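Side-chain contacts in probable transcriptional regulator (Pseudomonas aeruginosa, PDB 2ESN), which is a probable LysR-family transcriptional regulator, expected to bind DNA through its helix-turn-helix domain and perhaps a small effector through its substrate-binding domain: residues C[176-181]-C[213-218]; C[249-254]-C[273-278]; C[151-156]-C[296-301]; C[112-117]-C[253-258]. All blocks are in the same frame, centred on the assembly; numbering follows the deposited sequence.

Contact 1 (C[176-181]-C[213-218])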
# COMPACT_ATOMS: atom_id res chain seq x y z
N ASP C 176 -12.05 -33.98 8.00
CA ASP C 176 -13.47 -33.96 8.41
C ASP C 176 -14.36 -33.96 7.15
O ASP C 176 -13.87 -33.95 6.02
CB ASP C 176 -13.74 -32.69 9.28
CG ASP C 176 -15.09 -32.70 10.05
OD1 ASP C 176 -15.60 -33.73 10.57
OD2 ASP C 176 -15.57 -31.57 10.24
N ARG C 177 -15.68 -33.95 7.34
CA ARG C 177 -16.60 -33.81 6.22
C ARG C 177 -17.62 -32.68 6.46
O ARG C 177 -17.77 -32.16 7.59
CB ARG C 177 -17.30 -35.15 5.99
CG ARG C 177 -17.98 -35.73 7.24
CD ARG C 177 -18.55 -37.13 6.94
NE ARG C 177 -19.71 -37.44 7.80
CZ ARG C 177 -19.64 -38.02 9.01
NH1 ARG C 177 -18.47 -38.37 9.56
NH2 ARG C 177 -20.76 -38.22 9.69
N TYR C 178 -18.28 -32.28 5.37
CA TYR C 178 -19.42 -31.36 5.42
C TYR C 178 -20.73 -32.10 5.65
O TYR C 178 -20.89 -33.25 5.22
CB TYR C 178 -19.55 -30.59 4.12
CG TYR C 178 -18.65 -29.39 4.05
CD1 TYR C 178 -17.27 -29.55 3.91
CD2 TYR C 178 -19.16 -28.08 4.11
CE1 TYR C 178 -16.41 -28.43 3.89
CE2 TYR C 178 -18.33 -26.96 4.04
CZ TYR C 178 -16.95 -27.14 3.93
OH TYR C 178 -16.10 -26.06 3.89
N VAL C 179 -21.66 -31.43 6.35
CA VAL C 179 -22.99 -31.92 6.53
C VAL C 179 -23.94 -30.74 6.27
O VAL C 179 -23.49 -29.64 6.17
CB VAL C 179 -23.21 -32.53 7.95
CG1 VAL C 179 -22.40 -33.80 8.12
CG2 VAL C 179 -22.93 -31.49 9.10
N VAL C 180 -25.24 -31.04 6.11
CA VAL C 180 -26.33 -30.09 5.90
C VAL C 180 -26.97 -29.98 7.28
O VAL C 180 -27.26 -30.99 7.93
CB VAL C 180 -27.35 -30.61 4.85
CG1 VAL C 180 -28.57 -29.65 4.74
CG2 VAL C 180 -26.66 -30.69 3.48
N VAL C 181 -27.15 -28.73 7.69
CA VAL C 181 -27.66 -28.35 8.95
C VAL C 181 -28.96 -27.60 8.70
O VAL C 181 -29.02 -26.81 7.76
CB VAL C 181 -26.60 -27.38 9.59
CG1 VAL C 181 -27.16 -26.62 10.71
CG2 VAL C 181 -25.28 -28.17 9.96
N SER C 213 -18.96 -16.67 -4.07
CA SER C 213 -19.66 -17.94 -4.05
C SER C 213 -19.14 -18.76 -2.88
O SER C 213 -18.04 -18.48 -2.42
CB SER C 213 -19.36 -18.67 -5.38
OG SER C 213 -18.04 -19.17 -5.31
N GLY C 214 -19.88 -19.79 -2.44
CA GLY C 214 -19.41 -20.76 -1.39
C GLY C 214 -18.65 -21.92 -2.04
O GLY C 214 -18.73 -22.10 -3.28
N VAL C 215 -17.87 -22.68 -1.27
CA VAL C 215 -17.11 -23.84 -1.85
C VAL C 215 -18.12 -24.88 -2.36
O VAL C 215 -17.91 -25.57 -3.35
CB VAL C 215 -16.15 -24.50 -0.81
CG1 VAL C 215 -16.95 -24.83 0.52
CG2 VAL C 215 -15.48 -25.76 -1.41
N ILE C 216 -19.26 -24.96 -1.69
CA ILE C 216 -20.34 -25.84 -2.17
C ILE C 216 -20.96 -25.37 -3.49
O ILE C 216 -21.46 -26.18 -4.26
CB ILE C 216 -21.41 -26.00 -1.06
CG1 ILE C 216 -20.74 -26.41 0.25
CG2 ILE C 216 -22.54 -26.98 -1.51
CD1 ILE C 216 -20.09 -27.83 0.24
N ASP C 217 -20.99 -24.06 -3.73
CA ASP C 217 -21.59 -23.51 -4.95
C ASP C 217 -20.74 -23.90 -6.14
O ASP C 217 -21.27 -24.32 -7.17
CB ASP C 217 -21.70 -21.99 -4.89
CG ASP C 217 -22.70 -21.52 -3.88
OD1 ASP C 217 -22.31 -20.73 -3.00
OD2 ASP C 217 -23.88 -21.99 -3.92
N ARG C 218 -19.44 -23.68 -6.00
CA ARG C 218 -18.43 -24.19 -6.93
C ARG C 218 -18.70 -25.67 -7.21
O ARG C 218 -19.01 -26.03 -8.35
CB ARG C 218 -17.03 -23.96 -6.32
CG ARG C 218 -16.21 -22.78 -6.93
CD ARG C 218 -15.07 -22.26 -5.99
NE ARG C 218 -15.61 -21.13 -5.25
CZ ARG C 218 -15.60 -20.91 -3.93
NH1 ARG C 218 -14.95 -21.71 -3.07
NH2 ARG C 218 -16.21 -19.82 -3.49

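Contact 2 (C[249-254]-C[273-278])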
# COMPACT_ATOMS: atom_id res chain seq x y z
N LEU C 249 -30.97 -23.49 5.07
CA LEU C 249 -30.06 -24.58 5.20
C LEU C 249 -28.59 -24.09 5.12
O LEU C 249 -28.31 -23.07 4.46
CB LEU C 249 -30.35 -25.59 4.10
CG LEU C 249 -31.79 -26.19 4.09
CD1 LEU C 249 -31.86 -27.30 3.06
CD2 LEU C 249 -32.11 -26.77 5.47
N LEU C 250 -27.68 -24.80 5.78
CA LEU C 250 -26.29 -24.43 5.80
C LEU C 250 -25.50 -25.69 5.58
O LEU C 250 -25.79 -26.70 6.20
CB LEU C 250 -25.90 -23.77 7.14
CG LEU C 250 -24.38 -23.65 7.46
CD1 LEU C 250 -23.71 -22.56 6.58
CD2 LEU C 250 -24.15 -23.33 8.95
N THR C 251 -24.52 -25.66 4.70
CA THR C 251 -23.70 -26.88 4.44
C THR C 251 -22.30 -26.56 5.02
O THR C 251 -21.61 -25.68 4.50
CB THR C 251 -23.64 -27.21 2.93
OG1 THR C 251 -25.00 -27.12 2.38
CG2 THR C 251 -22.94 -28.60 2.71
N ALA C 252 -21.95 -27.24 6.12
CA ALA C 252 -20.92 -26.75 7.05
C ALA C 252 -20.06 -27.92 7.48
O ALA C 252 -20.53 -29.04 7.50
CB ALA C 252 -21.57 -26.22 8.36
N PRO C 253 -18.83 -27.63 7.92
CA PRO C 253 -18.04 -28.62 8.58
C PRO C 253 -18.76 -29.27 9.75
O PRO C 253 -19.29 -28.57 10.66
CB PRO C 253 -16.81 -27.84 9.07
CG PRO C 253 -16.74 -26.59 8.12
CD PRO C 253 -18.17 -26.31 7.80
N ARG C 254 -18.73 -30.60 9.74
CA ARG C 254 -19.33 -31.43 10.79
C ARG C 254 -18.76 -31.18 12.21
O ARG C 254 -19.50 -31.07 13.21
CB ARG C 254 -19.30 -32.91 10.39
CG ARG C 254 -20.10 -33.83 11.37
CD ARG C 254 -19.84 -35.30 11.02
NE ARG C 254 -20.58 -36.26 11.88
CZ ARG C 254 -20.12 -36.87 13.00
NH1 ARG C 254 -20.89 -37.72 13.67
NH2 ARG C 254 -18.91 -36.63 13.52
N PHE C 273 -25.76 -35.02 -2.00
CA PHE C 273 -24.89 -35.04 -3.17
C PHE C 273 -23.48 -35.31 -2.63
O PHE C 273 -23.26 -35.31 -1.40
CB PHE C 273 -24.95 -33.71 -3.95
CG PHE C 273 -24.85 -32.49 -3.10
CD1 PHE C 273 -23.63 -31.83 -2.93
CD2 PHE C 273 -25.97 -31.95 -2.49
CE1 PHE C 273 -23.53 -30.68 -2.13
CE2 PHE C 273 -25.88 -30.78 -1.67
CZ PHE C 273 -24.66 -30.16 -1.48
N ASP C 274 -22.54 -35.56 -3.53
CA ASP C 274 -21.20 -35.99 -3.13
C ASP C 274 -20.39 -34.75 -2.80
O ASP C 274 -20.30 -33.85 -3.63
CB ASP C 274 -20.47 -36.76 -4.28
CG ASP C 274 -21.20 -38.05 -4.69
OD1 ASP C 274 -21.87 -38.67 -3.82
OD2 ASP C 274 -21.08 -38.44 -5.90
N ILE C 275 -19.76 -34.74 -1.62
CA ILE C 275 -18.78 -33.69 -1.29
C ILE C 275 -17.53 -34.37 -0.81
O ILE C 275 -17.59 -35.17 0.10
CB ILE C 275 -19.28 -32.76 -0.13
CG1 ILE C 275 -20.71 -32.26 -0.38
CG2 ILE C 275 -18.33 -31.57 0.03
CD1 ILE C 275 -21.46 -31.68 0.94
N PRO C 276 -16.36 -34.11 -1.45
CA PRO C 276 -15.11 -34.60 -0.84
C PRO C 276 -14.90 -34.19 0.64
O PRO C 276 -15.27 -33.07 1.02
CB PRO C 276 -14.00 -33.98 -1.69
CG PRO C 276 -14.66 -33.27 -2.88
CD PRO C 276 -16.16 -33.46 -2.77
N PRO C 277 -14.30 -35.09 1.45
CA PRO C 277 -13.87 -34.81 2.79
C PRO C 277 -12.93 -33.66 2.61
O PRO C 277 -12.37 -33.49 1.52
CB PRO C 277 -13.06 -36.07 3.19
CG PRO C 277 -13.71 -37.19 2.35
CD PRO C 277 -13.97 -36.47 1.03
N TYR C 278 -12.81 -32.83 3.62
CA TYR C 278 -11.79 -31.79 3.59
C TYR C 278 -10.68 -32.18 4.54
O TYR C 278 -10.85 -33.00 5.49
CB TYR C 278 -12.39 -30.41 3.91
CG TYR C 278 -12.89 -30.26 5.33
CD1 TYR C 278 -14.21 -30.58 5.68
CD2 TYR C 278 -12.03 -29.78 6.34
CE1 TYR C 278 -14.67 -30.42 7.01
CE2 TYR C 278 -12.48 -29.61 7.66
CZ TYR C 278 -13.80 -29.95 8.01
OH TYR C 278 -14.21 -29.80 9.33

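Contact 3 (C[151-156]-C[296-301])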
# COMPACT_ATOMS: atom_id res chain seq x y z
N ILE C 151 3.70 -13.14 9.00
CA ILE C 151 2.82 -14.22 9.40
C ILE C 151 3.69 -15.48 9.35
O ILE C 151 4.36 -15.75 8.34
CB ILE C 151 1.64 -14.34 8.39
CG1 ILE C 151 0.56 -13.29 8.65
CG2 ILE C 151 1.01 -15.69 8.39
CD1 ILE C 151 -0.39 -13.05 7.42
N ASP C 152 3.69 -16.23 10.45
CA ASP C 152 4.41 -17.49 10.55
C ASP C 152 3.71 -18.56 9.74
O ASP C 152 4.34 -19.30 9.03
CB ASP C 152 4.55 -17.90 12.05
CG ASP C 152 5.36 -16.88 12.88
OD1 ASP C 152 6.57 -16.81 12.70
OD2 ASP C 152 4.81 -16.13 13.70
N PHE C 153 2.38 -18.62 9.85
CA PHE C 153 1.62 -19.73 9.29
C PHE C 153 0.23 -19.29 8.79
O PHE C 153 -0.29 -18.29 9.22
CB PHE C 153 1.35 -20.79 10.37
CG PHE C 153 2.57 -21.47 10.91
CD1 PHE C 153 3.08 -21.08 12.14
CD2 PHE C 153 3.17 -22.50 10.23
CE1 PHE C 153 4.20 -21.73 12.69
CE2 PHE C 153 4.33 -23.13 10.73
CZ PHE C 153 4.83 -22.77 11.96
N ALA C 154 -0.38 -20.11 7.96
CA ALA C 154 -1.74 -19.86 7.52
C ALA C 154 -2.50 -21.15 7.65
O ALA C 154 -1.91 -22.23 7.59
CB ALA C 154 -1.77 -19.34 6.08
N LEU C 155 -3.81 -21.05 7.88
CA LEU C 155 -4.64 -22.25 8.07
C LEU C 155 -5.73 -22.27 7.00
O LEU C 155 -6.22 -21.22 6.60
CB LEU C 155 -5.33 -22.20 9.45
CG LEU C 155 -4.46 -22.02 10.70
CD1 LEU C 155 -5.32 -21.97 12.00
CD2 LEU C 155 -3.46 -23.19 10.80
N GLY C 156 -6.12 -23.47 6.57
CA GLY C 156 -7.25 -23.63 5.63
C GLY C 156 -7.25 -25.04 5.09
O GLY C 156 -6.59 -25.91 5.63
N TRP C 296 9.28 -26.57 15.48
CA TRP C 296 8.57 -27.07 16.68
C TRP C 296 7.03 -27.01 16.48
O TRP C 296 6.30 -28.02 16.71
CB TRP C 296 9.02 -26.27 17.86
CG TRP C 296 8.27 -26.54 19.13
CD1 TRP C 296 8.48 -27.55 20.00
CD2 TRP C 296 7.20 -25.74 19.67
NE1 TRP C 296 7.61 -27.44 21.06
CE2 TRP C 296 6.79 -26.37 20.86
CE3 TRP C 296 6.52 -24.59 19.24
CZ2 TRP C 296 5.77 -25.86 21.67
CZ3 TRP C 296 5.47 -24.07 20.06
CH2 TRP C 296 5.11 -24.73 21.26
N MET C 297 6.55 -25.84 16.02
CA MET C 297 5.12 -25.64 15.88
C MET C 297 4.58 -26.60 14.85
O MET C 297 3.49 -27.18 15.02
CB MET C 297 4.78 -24.19 15.57
CG MET C 297 3.22 -23.97 15.45
SD MET C 297 2.27 -24.30 16.93
CE MET C 297 2.63 -22.91 17.77
N ILE C 298 5.35 -26.82 13.78
CA ILE C 298 4.95 -27.83 12.80
C ILE C 298 4.80 -29.21 13.47
O ILE C 298 3.80 -29.89 13.29
CB ILE C 298 5.92 -27.92 11.64
CG1 ILE C 298 5.74 -26.73 10.69
CG2 ILE C 298 5.63 -29.16 10.82
CD1 ILE C 298 6.94 -26.53 9.75
N GLY C 299 5.78 -29.62 14.27
CA GLY C 299 5.66 -30.89 15.00
C GLY C 299 4.54 -30.93 16.05
O GLY C 299 3.98 -31.99 16.33
N GLN C 300 4.23 -29.77 16.65
CA GLN C 300 3.15 -29.69 17.63
C GLN C 300 1.83 -30.17 17.04
O GLN C 300 1.17 -31.03 17.64
CB GLN C 300 3.00 -28.30 18.26
CG GLN C 300 4.04 -28.00 19.30
CD GLN C 300 4.11 -29.07 20.42
OE1 GLN C 300 3.20 -29.17 21.24
NE2 GLN C 300 5.20 -29.86 20.44
N LEU C 301 1.44 -29.65 15.86
CA LEU C 301 0.17 -30.05 15.23
C LEU C 301 0.16 -31.52 14.76
O LEU C 301 -0.92 -32.10 14.54
CB LEU C 301 -0.17 -29.14 14.07
CG LEU C 301 -0.90 -27.85 14.43
CD1 LEU C 301 -0.10 -27.04 15.40
CD2 LEU C 301 -1.28 -27.01 13.18

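Contact 4 (C[112-117]-C[253-258])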
# COMPACT_ATOMS: atom_id res chain seq x y z
N ALA C 112 -9.69 -21.22 13.58
CA ALA C 112 -9.39 -20.82 14.97
C ALA C 112 -10.14 -21.74 15.96
O ALA C 112 -9.57 -22.26 16.93
CB ALA C 112 -9.76 -19.33 15.19
N PHE C 113 -11.43 -21.96 15.67
CA PHE C 113 -12.21 -22.88 16.46
C PHE C 113 -11.66 -24.28 16.50
O PHE C 113 -11.70 -24.93 17.58
CB PHE C 113 -13.69 -22.88 15.96
CG PHE C 113 -14.47 -24.14 16.33
CD1 PHE C 113 -15.10 -24.26 17.56
CD2 PHE C 113 -14.53 -25.20 15.46
CE1 PHE C 113 -15.82 -25.43 17.86
CE2 PHE C 113 -15.21 -26.35 15.76
CZ PHE C 113 -15.88 -26.47 16.97
N ALA C 114 -11.21 -24.80 15.35
CA ALA C 114 -10.80 -26.21 15.26
C ALA C 114 -9.41 -26.46 15.94
O ALA C 114 -9.20 -27.46 16.65
CB ALA C 114 -10.86 -26.76 13.80
N LEU C 115 -8.50 -25.52 15.74
CA LEU C 115 -7.13 -25.59 16.22
C LEU C 115 -6.93 -25.09 17.65
O LEU C 115 -6.30 -25.75 18.42
CB LEU C 115 -6.25 -24.78 15.33
CG LEU C 115 -4.70 -25.04 15.21
CD1 LEU C 115 -3.87 -23.79 15.28
CD2 LEU C 115 -4.06 -26.31 15.81
N LEU C 116 -7.41 -23.92 17.99
CA LEU C 116 -6.98 -23.31 19.26
C LEU C 116 -7.33 -24.07 20.55
O LEU C 116 -6.49 -24.10 21.46
CB LEU C 116 -7.45 -21.85 19.37
CG LEU C 116 -6.76 -20.83 18.44
CD1 LEU C 116 -7.14 -19.36 18.82
CD2 LEU C 116 -5.30 -20.97 18.49
N PRO C 117 -8.58 -24.60 20.68
CA PRO C 117 -8.92 -25.31 21.93
C PRO C 117 -7.96 -26.44 22.29
O PRO C 117 -7.43 -26.42 23.40
CB PRO C 117 -10.38 -25.80 21.68
CG PRO C 117 -10.95 -24.52 20.77
CD PRO C 117 -9.79 -24.44 19.81
N PRO C 253 -18.83 -27.63 7.92
CA PRO C 253 -18.04 -28.62 8.58
C PRO C 253 -18.76 -29.27 9.75
O PRO C 253 -19.29 -28.57 10.66
CB PRO C 253 -16.81 -27.84 9.07
CG PRO C 253 -16.74 -26.59 8.12
CD PRO C 253 -18.17 -26.31 7.80
N ARG C 254 -18.73 -30.60 9.74
CA ARG C 254 -19.33 -31.43 10.79
C ARG C 254 -18.76 -31.18 12.21
O ARG C 254 -19.50 -31.07 13.21
CB ARG C 254 -19.30 -32.91 10.39
CG ARG C 254 -20.10 -33.83 11.37
CD ARG C 254 -19.84 -35.30 11.02
NE ARG C 254 -20.58 -36.26 11.88
CZ ARG C 254 -20.12 -36.87 13.00
NH1 ARG C 254 -20.89 -37.72 13.67
NH2 ARG C 254 -18.91 -36.63 13.52
N HIS C 255 -17.45 -31.00 12.31
CA HIS C 255 -16.85 -30.74 13.59
C HIS C 255 -17.50 -29.52 14.21
O HIS C 255 -17.76 -29.54 15.39
CB HIS C 255 -15.34 -30.46 13.40
CG HIS C 255 -14.55 -30.37 14.69
ND1 HIS C 255 -14.48 -31.41 15.61
CD2 HIS C 255 -13.76 -29.39 15.18
CE1 HIS C 255 -13.70 -31.05 16.61
NE2 HIS C 255 -13.26 -29.82 16.38
N ALA C 256 -17.75 -28.45 13.43
CA ALA C 256 -18.38 -27.24 14.00
C ALA C 256 -19.91 -27.39 14.29
O ALA C 256 -20.45 -26.95 15.34
CB ALA C 256 -18.09 -26.01 13.11
N ALA C 257 -20.61 -28.00 13.35
CA ALA C 257 -22.03 -28.18 13.48
C ALA C 257 -22.32 -29.06 14.70
O ALA C 257 -23.25 -28.78 15.49
CB ALA C 257 -22.62 -28.83 12.16
N ARG C 258 -21.56 -30.15 14.87
CA ARG C 258 -21.70 -30.96 16.11
C ARG C 258 -21.48 -30.20 17.40
O ARG C 258 -22.20 -30.42 18.34
CB ARG C 258 -20.75 -32.14 16.12
CG ARG C 258 -21.10 -33.19 15.12
CD ARG C 258 -20.09 -34.34 15.17
NE ARG C 258 -20.78 -35.49 15.75
CZ ARG C 258 -20.89 -35.76 17.05
NH1 ARG C 258 -21.58 -36.83 17.43
NH2 ARG C 258 -20.32 -34.97 17.98
O HOH W 1 -11.16 -28.69 18.00

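Contact 1 (C[176-181]-C[213-218])
Tyr178 reaches from strand 168-183 to the first turn of helix 215-221, where Val215 and Ile216 receive it at two points of its length. With chi1 at -82° the ring lies anti to its own carbonyl carbon and beside the backbone N, a rotamer that carries it to Val215 and Ile216. Its far end meets Val215: the hydroxyl OH of Tyr178 is 3.7 Å from Val215 CG1, with Tyr178 CZ at 4.1 Å from the same methyl. That branch of Val215 sits between backbone N and carbonyl carbon (chi1 51°). Nearer the root of the ring, Tyr178 CD2 lies 4.0 Å from Ile216 CD1, the isoleucine running alongside the tyrosine in the reverse sense. Both methyls approach the ring obliquely. No hydrogen bond crosses the contact, which is van der Waals packing, and the Tyr178 hydroxyl finds its polar partner in the hydroxyl of Tyr157.

The helix start is fixed from within. Asp217 OD1 takes the N-H of the N-cap residue Gly214 at 2.7 Å through its anti lone pair. Arg218 NH2 gives a 2.7 Å bond to Ser213 OG; Arg218 also forms a salt bridge to Glu159.

Around this contact, Ile216 touches Thr251 of strand 249-253 and Tyr198 of helix 195-199, while Tyr178 packs on Thr251 and Pro253. Helix 215-221 thus lies against the part of the mixed sheet where strands 168-183 and 249-253 run side by side.

Contact 2 (C[249-254]-C[273-278])
Thr251 and Pro253 of strand 249-253 meet Ile275 and Tyr278 within the LysR substrate-binding domain, whose fold is that of the periplasmic binding proteins. The touching parts, 251-253 and 275-278, run in roughly the same direction, 27° apart, but their CA atoms stay far from each other (8.6 Å from Pro253 CA to Tyr278 CA), and side chains bridge the gap in two separate pairs.

In the first, Thr251 and Ile275 point at each other and meet at a slant, methyl to methyl: Thr251 CG2 is 3.8 Å from Ile275 CD1. The threonine methyl, anti to the backbone N, faces the isoleucine, whereas OG1 stands beside that N and is hydrogen-bonded to Tyr198 OH.

The second pair is set by Tyr278, whose ring is held between its backbone N and carbonyl carbon (chi1 67°), a direction that carries its hydroxyl end to the proline. Pro253, at the N-cap of helix 254-264, brings its CB obliquely against that end of the phenol. The hydroxyl is also a polar hub: hydrogen bonds to Asp176 OD2 and Tyr110 OH would restrain the group against which the proline packs. Pro253 CB lies 3.8 Å from Tyr278 CZ and only 3.3 Å from Tyr278 OH.

Contact 3 (C[151-156]-C[296-301])
Phe153, the first residue of strand 153-157, faces Ile298 of helix 293-303 with 9.4 Å between their CA atoms, a spacing that leaves the backbones apart and the interval to be filled by side chains. No hydrogen bond crosses it.

The Phe153 ring, anti to its carbonyl carbon at chi1 -64°, projects from the strand and is met at both CE atoms of its outer end. Phe153 CE1 is 3.7 Å from Met297 CG and 3.8 Å from Met297 CB, while across the ring Phe153 CE2 is 3.9 Å from Ile298 CG1. Each helix side chain comes to the phenylalanine obliquely. Met297 touches through its first two carbons alone: chi2 (62°) turns the sulfur away, chi3 (77°) then places the terminal methyl, and Met297 SD comes no nearer to the ring than 5.3 Å from Phe153 CE1. This is therefore hydrocarbon packing and not a Met-aromatic sulfur contact.

The same ring stacks on His294 of the helix and meets Phe105 of strand 102-107. His294 in turn is hydrogen-bonded to Asp152, which also forms a salt bridge with Arg101, so charged and polar groups border the apolar patch. A helix laid by its hydrophobic side chains against strand 153-157, itself parallel to strand 102-107, is consistent with the Rossmann-like alpha/beta subdomains of the LysR substrate-binding fold.

Contact 4 (C[112-117]-C[253-258])
Phe113 and His255 both carry their rings anti to the backbone N, Phe113 at chi1 158°, and these extended settings bring the two rings out from their helices to meet in the space between. The helices themselves are well separated: the axes of the short segments 112-117 and 254-258 pass 10.6 Å apart at 82°, nearly perpendicular, and the gap is bridged by side chains.

One corner of the phenyl ring does most of the touching. Phe113 CE2 is 3.4 Å from His255 CD2, and it also lies 3.7 Å from Ala256 CA and 3.9 Å from Ala256 CB, so the ring end rests on the helix surface beside the imidazole. The ring centroids are 5.3 Å apart and their planes meet obliquely at 53°. Ala114 adds a looser contact, its CB 4.2 Å from His255 CD2.

The imidazole has further partners. A water in its plane is hydrogen-bonded to His255 NE2 at 2.9 Å and donates to Ala114 O at 2.7 Å, bridging the helices, and the ring meets Phe174 edge-to-face. Separately, the backbone N of His255 bonds to Asp176 at the helix start. On the other helix, Phe113 also meets Phe241 of a second subunit edge-to-face, so this contact adjoins a subunit interface.

Chemically the contact is mixed: direct touches are apolar and aromatic, and the polar link runs through a single water. No direct hydrogen bond joins the two segments, so that water may help to fix the rotation of the imidazole.

In the fold
All four contacts lie in the LysR substrate-binding domain. Contacts 1 and 2 are practically one cluster, with centres about 4 Å apart on the neighbouring strands 168-183 and 249-253. The second segment of contact 4 shares Pro253 and Arg254 with contact 2 and starts where that strand runs into helix 254-264; the two centres are about 14 Å apart. Contact 3 lies about 17 Å from contact 4 and about 25 Å from contacts 1 and 2, centre to centre. In sequence contact 1 precedes contact 2, both falling between the halves of contact 3, while contacts 3 and 4 interlock, Leu115 touching Leu155 and Leu301. Within what is probably a two-lobed fold, contact 4 joins helices 109-126 and 254-264, and contacts 1 and 4 reach a second subunit.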